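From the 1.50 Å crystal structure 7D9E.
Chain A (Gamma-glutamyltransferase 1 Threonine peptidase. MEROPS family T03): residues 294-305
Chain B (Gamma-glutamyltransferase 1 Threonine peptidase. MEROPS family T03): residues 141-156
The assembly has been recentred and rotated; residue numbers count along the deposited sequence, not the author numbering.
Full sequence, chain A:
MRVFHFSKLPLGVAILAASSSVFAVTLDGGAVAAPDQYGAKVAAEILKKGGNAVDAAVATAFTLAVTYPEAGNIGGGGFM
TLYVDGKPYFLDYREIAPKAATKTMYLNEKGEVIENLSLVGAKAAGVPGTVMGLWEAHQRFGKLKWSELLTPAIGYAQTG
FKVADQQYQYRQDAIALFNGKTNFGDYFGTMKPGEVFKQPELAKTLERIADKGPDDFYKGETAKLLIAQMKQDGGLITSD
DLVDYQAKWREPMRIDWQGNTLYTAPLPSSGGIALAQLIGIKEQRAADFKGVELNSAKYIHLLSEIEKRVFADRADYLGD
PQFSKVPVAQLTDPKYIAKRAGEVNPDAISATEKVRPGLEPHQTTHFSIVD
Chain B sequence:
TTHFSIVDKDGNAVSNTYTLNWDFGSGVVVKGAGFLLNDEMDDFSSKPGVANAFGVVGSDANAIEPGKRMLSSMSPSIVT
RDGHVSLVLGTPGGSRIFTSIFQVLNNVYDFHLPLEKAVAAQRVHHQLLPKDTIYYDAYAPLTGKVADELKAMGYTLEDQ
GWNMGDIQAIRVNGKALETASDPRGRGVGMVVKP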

# COMPACT_ATOMS: atom_id res chain seq x y z
N LEU A 294 -12.50 16.83 -16.00
CA LEU A 294 -12.22 15.85 -14.97
C LEU A 294 -13.52 15.23 -14.48
O LEU A 294 -14.47 15.95 -14.12
CB LEU A 294 -11.50 16.53 -13.81
CG LEU A 294 -11.27 15.75 -12.52
CD1 LEU A 294 -10.47 14.49 -12.81
CD2 LEU A 294 -10.56 16.62 -11.49
N ASN A 295 -13.55 13.90 -14.47
CA ASN A 295 -14.64 13.10 -13.94
C ASN A 295 -15.94 13.27 -14.71
O ASN A 295 -17.03 12.96 -14.20
CB ASN A 295 -14.81 13.31 -12.43
CG ASN A 295 -13.69 12.69 -11.66
OD1 ASN A 295 -13.12 11.71 -12.12
ND2 ASN A 295 -13.35 13.28 -10.51
N SER A 296 -15.85 13.77 -15.94
CA SER A 296 -16.93 13.60 -16.89
C SER A 296 -17.04 12.12 -17.25
O SER A 296 -16.15 11.31 -16.96
CB SER A 296 -16.67 14.43 -18.15
OG SER A 296 -15.51 13.96 -18.83
N ALA A 297 -18.17 11.76 -17.87
CA ALA A 297 -18.32 10.38 -18.32
C ALA A 297 -17.22 10.01 -19.30
O ALA A 297 -16.64 8.92 -19.20
CB ALA A 297 -19.70 10.18 -18.96
N LYS A 298 -16.90 10.89 -20.24
CA LYS A 298 -15.86 10.57 -21.22
C LYS A 298 -14.51 10.35 -20.53
O LYS A 298 -13.78 9.41 -20.88
CB LYS A 298 -15.77 11.67 -22.27
CG LYS A 298 -14.61 11.51 -23.25
CD LYS A 298 -14.87 10.38 -24.21
N TYR A 299 -14.18 11.19 -19.54
CA TYR A 299 -12.91 11.04 -18.84
C TYR A 299 -12.85 9.70 -18.14
O TYR A 299 -11.85 8.98 -18.25
CB TYR A 299 -12.78 12.16 -17.80
CG TYR A 299 -11.48 12.13 -17.02
CD1 TYR A 299 -10.30 12.57 -17.60
CD2 TYR A 299 -11.43 11.63 -15.72
CE1 TYR A 299 -9.10 12.54 -16.92
CE2 TYR A 299 -10.24 11.60 -15.03
CZ TYR A 299 -9.07 12.06 -15.64
OH TYR A 299 -7.88 12.05 -14.96
N ILE A 300 -13.91 9.34 -17.42
CA ILE A 300 -13.92 8.09 -16.67
C ILE A 300 -13.90 6.90 -17.61
O ILE A 300 -13.23 5.88 -17.34
CB ILE A 300 -15.14 8.06 -15.72
CG1 ILE A 300 -14.90 9.02 -14.55
CG2 ILE A 300 -15.40 6.64 -15.21
CD1 ILE A 300 -16.13 9.34 -13.72
N HIS A 301 -14.60 7.02 -18.74
CA HIS A 301 -14.56 5.95 -19.73
C HIS A 301 -13.15 5.76 -20.27
O HIS A 301 -12.67 4.63 -20.41
CB HIS A 301 -15.53 6.26 -20.87
CG HIS A 301 -15.31 5.39 -22.06
ND1 HIS A 301 -15.53 4.03 -22.01
CD2 HIS A 301 -14.85 5.66 -23.30
CE1 HIS A 301 -15.23 3.50 -23.19
NE2 HIS A 301 -14.82 4.47 -23.99
N LEU A 302 -12.47 6.86 -20.59
CA LEU A 302 -11.10 6.76 -21.09
C LEU A 302 -10.19 6.09 -20.07
O LEU A 302 -9.42 5.18 -20.43
CB LEU A 302 -10.58 8.15 -21.45
CG LEU A 302 -11.11 8.77 -22.75
CD1 LEU A 302 -10.67 10.23 -22.85
CD2 LEU A 302 -10.62 7.98 -23.95
N LEU A 303 -10.26 6.49 -18.80
CA LEU A 303 -9.42 5.83 -17.81
C LEU A 303 -9.73 4.34 -17.74
O LEU A 303 -8.82 3.51 -17.60
CB LEU A 303 -9.57 6.44 -16.42
CG LEU A 303 -9.24 7.92 -16.23
CD1 LEU A 303 -8.92 8.19 -14.74
CD2 LEU A 303 -8.10 8.42 -17.09
N SER A 304 -11.03 3.99 -17.81
CA SER A 304 -11.42 2.59 -17.74
C SER A 304 -10.86 1.79 -18.90
O SER A 304 -10.44 0.64 -18.73
CB SER A 304 -12.95 2.47 -17.69
OG SER A 304 -13.48 3.17 -16.56
N GLU A 305 -10.83 2.39 -20.10
CA GLU A 305 -10.29 1.69 -21.26
C GLU A 305 -8.80 1.43 -21.08
O GLU A 305 -8.29 0.37 -21.50
CB GLU A 305 -10.52 2.52 -22.52
CG GLU A 305 -11.93 2.44 -23.07
CD GLU A 305 -12.21 1.11 -23.75
OE1 GLU A 305 -11.51 0.77 -24.74
OE2 GLU A 305 -13.13 0.40 -23.30
N PRO B 141 -19.87 9.52 -4.43
CA PRO B 141 -20.47 8.50 -5.29
C PRO B 141 -20.72 9.02 -6.69
O PRO B 141 -20.88 10.23 -6.92
CB PRO B 141 -21.79 8.17 -4.58
CG PRO B 141 -22.09 9.40 -3.78
CD PRO B 141 -20.76 9.93 -3.33
N LEU B 142 -20.74 8.10 -7.65
CA LEU B 142 -21.17 8.43 -8.99
C LEU B 142 -22.68 8.65 -9.00
O LEU B 142 -23.45 7.80 -8.56
CB LEU B 142 -20.81 7.30 -9.95
CG LEU B 142 -19.35 7.31 -10.41
CD1 LEU B 142 -18.99 6.02 -11.14
CD2 LEU B 142 -19.06 8.52 -11.27
N THR B 143 -23.09 9.82 -9.49
CA THR B 143 -24.50 10.17 -9.51
C THR B 143 -24.78 11.05 -10.72
O THR B 143 -23.86 11.49 -11.42
CB THR B 143 -24.91 10.94 -8.24
OG1 THR B 143 -24.23 12.20 -8.22
CG2 THR B 143 -24.58 10.16 -6.99
N GLY B 144 -26.07 11.31 -10.94
CA GLY B 144 -26.48 12.31 -11.90
C GLY B 144 -26.07 11.98 -13.32
O GLY B 144 -26.01 10.82 -13.74
N LYS B 145 -25.80 13.04 -14.09
CA LYS B 145 -25.61 12.86 -15.53
C LYS B 145 -24.40 11.99 -15.85
O LYS B 145 -24.41 11.24 -16.83
CB LYS B 145 -25.50 14.21 -16.25
CG LYS B 145 -24.29 15.04 -15.84
CD LYS B 145 -24.41 16.47 -16.32
CE LYS B 145 -23.16 17.28 -15.97
NZ LYS B 145 -23.04 18.52 -16.79
N VAL B 146 -23.33 12.08 -15.05
CA VAL B 146 -22.16 11.26 -15.34
C VAL B 146 -22.48 9.79 -15.13
O VAL B 146 -22.18 8.94 -15.98
CB VAL B 146 -20.95 11.73 -14.51
CG1 VAL B 146 -19.78 10.75 -14.68
CG2 VAL B 146 -20.51 13.13 -14.92
N ALA B 147 -23.11 9.46 -14.00
CA ALA B 147 -23.51 8.08 -13.77
C ALA B 147 -24.43 7.59 -14.88
O ALA B 147 -24.28 6.47 -15.37
CB ALA B 147 -24.21 7.97 -12.41
N ASP B 148 -25.40 8.41 -15.28
CA ASP B 148 -26.38 7.96 -16.25
C ASP B 148 -25.73 7.71 -17.61
O ASP B 148 -26.05 6.72 -18.28
CB ASP B 148 -27.51 8.99 -16.37
CG ASP B 148 -28.43 8.99 -15.16
OD1 ASP B 148 -28.43 7.99 -14.40
OD2 ASP B 148 -29.17 9.98 -14.98
N GLU B 149 -24.81 8.58 -18.02
CA GLU B 149 -24.13 8.35 -19.28
C GLU B 149 -23.27 7.09 -19.22
O GLU B 149 -23.26 6.30 -20.17
CB GLU B 149 -23.26 9.54 -19.69
CG GLU B 149 -22.72 9.31 -21.10
CD GLU B 149 -22.07 10.51 -21.71
OE1 GLU B 149 -22.26 11.63 -21.19
OE2 GLU B 149 -21.37 10.34 -22.73
N LEU B 150 -22.53 6.90 -18.13
CA LEU B 150 -21.71 5.69 -18.03
C LEU B 150 -22.58 4.45 -18.12
O LEU B 150 -22.22 3.47 -18.79
CB LEU B 150 -20.90 5.68 -16.74
CG LEU B 150 -19.78 6.70 -16.64
CD1 LEU B 150 -19.26 6.78 -15.23
CD2 LEU B 150 -18.66 6.37 -17.63
N LYS B 151 -23.74 4.46 -17.45
CA LYS B 151 -24.65 3.32 -17.54
C LYS B 151 -25.15 3.14 -18.97
O LYS B 151 -25.29 2.01 -19.46
CB LYS B 151 -25.81 3.49 -16.57
CG LYS B 151 -25.39 3.32 -15.11
CD LYS B 151 -26.59 3.11 -14.19
CE LYS B 151 -26.75 4.24 -13.21
NZ LYS B 151 -27.53 3.80 -12.01
N ALA B 152 -25.40 4.25 -19.67
CA ALA B 152 -25.82 4.18 -21.07
C ALA B 152 -24.74 3.58 -21.97
O ALA B 152 -25.07 2.91 -22.96
CB ALA B 152 -26.21 5.58 -21.57
N MET B 153 -23.46 3.82 -21.66
CA MET B 153 -22.38 3.17 -22.41
C MET B 153 -22.33 1.66 -22.17
O MET B 153 -21.77 0.93 -22.99
CB MET B 153 -21.00 3.75 -22.06
CG MET B 153 -20.87 5.26 -22.10
SD MET B 153 -19.16 5.85 -22.13
CE MET B 153 -18.55 5.09 -23.63
N GLY B 154 -22.88 1.19 -21.05
CA GLY B 154 -22.92 -0.22 -20.72
C GLY B 154 -22.18 -0.61 -19.46
O GLY B 154 -21.98 -1.80 -19.19
N TYR B 155 -21.76 0.38 -18.67
CA TYR B 155 -21.07 0.09 -17.42
C TYR B 155 -22.04 -0.24 -16.30
O TYR B 155 -23.16 0.28 -16.23
CB TYR B 155 -20.25 1.30 -16.98
CG TYR B 155 -19.01 1.57 -17.80
CD1 TYR B 155 -17.89 0.75 -17.70
CD2 TYR B 155 -18.94 2.66 -18.65
CE1 TYR B 155 -16.76 1.01 -18.44
CE2 TYR B 155 -17.82 2.92 -19.38
CZ TYR B 155 -16.72 2.09 -19.28
OH TYR B 155 -15.58 2.34 -19.99
N THR B 156 -21.59 -1.11 -15.40
CA THR B 156 -22.24 -1.35 -14.11
C THR B 156 -21.49 -0.52 -13.08
O THR B 156 -20.25 -0.57 -13.04
CB THR B 156 -22.17 -2.83 -13.73
OG1 THR B 156 -22.92 -3.61 -14.68
CG2 THR B 156 -22.72 -3.06 -12.34
O HOH W 1 -13.83 0.26 -20.60

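Ala297(A), in the first turn of its helix, lies at the apolar centre of the contact and is the residue most covered by the other stretch. Its methyl group points toward chain B, with CB 4.3 Å from CG1 of Val146(B) and 4.2 Å from CD2 of Leu150(B), two side chains one helical turn apart. A side chain this small lets the backbones come close: the CA atoms of Ala297(A) and Val146(B) are 4.9 Å apart. Helix 297-305 of chain A and the chain B helix that carries Val146(B) and Leu150(B) run in broadly the same direction, their axes inclined at 47° and 9.6 Å apart at closest approach. Val146(B) also packs on the backbone just before the chain A helix, its CG1 3.6 Å from O of Asn295(A). That helix is capped by Ser296(A), whose OG accepts a hydrogen bond from N of Tyr299(A) at 3.2 Å, while its CA-to-CB bond points away from chain B.

One turn on from Ala297(A), Ile300(A) extends the apolar surface. Its CD1 meets CD2 of Leu142(B) at 3.9 Å and CG1 of Val146(B) at 4.0 Å; its CG2 lies 3.9 Å from CD1 of Leu150(B). Leu142(B) and Leu150(B) both set out sideways, but their ends come nearer to chain A. At the exposed margin, Glu149(B) contributes a van der Waals contact, its CD 3.6 Å from CB of Ala297(A).

Farther along, the chemistry turns mixed around the imidazole of His301(A). The methyl CE of Met153(B) sits over one ring face, 3.5 Å from the centroid and only 6° off the normal, a CH-pi contact; SD approaches obliquely, 4.3 Å from the same centroid. The ring edge is left for Tyr155(B): ND1 of His301(A) and OH of Tyr155(B) form a short hydrogen bond of 2.6 Å, in which either could be the donor. The two rings therefore meet rim to rim, with planes at 61°, and do not stack. Gly154(B), with positive phi, ends the chain B helix in a Schellman motif, and N of Tyr155(B) bonds back to O of Leu150(B) at 3.1 Å.

At the polar edge, CB of Ser304(A) touches OH of Tyr155(B) at 3.5 Å, while OG of Ser304(A) donates to O of Ile300(A) at 2.8 Å within its own helix. A water completes the link between chains: it donates to OE2 of Glu305(A) at 2.8 Å and hydrogen-bonds to OH of Tyr155(B), also at 2.8 Å.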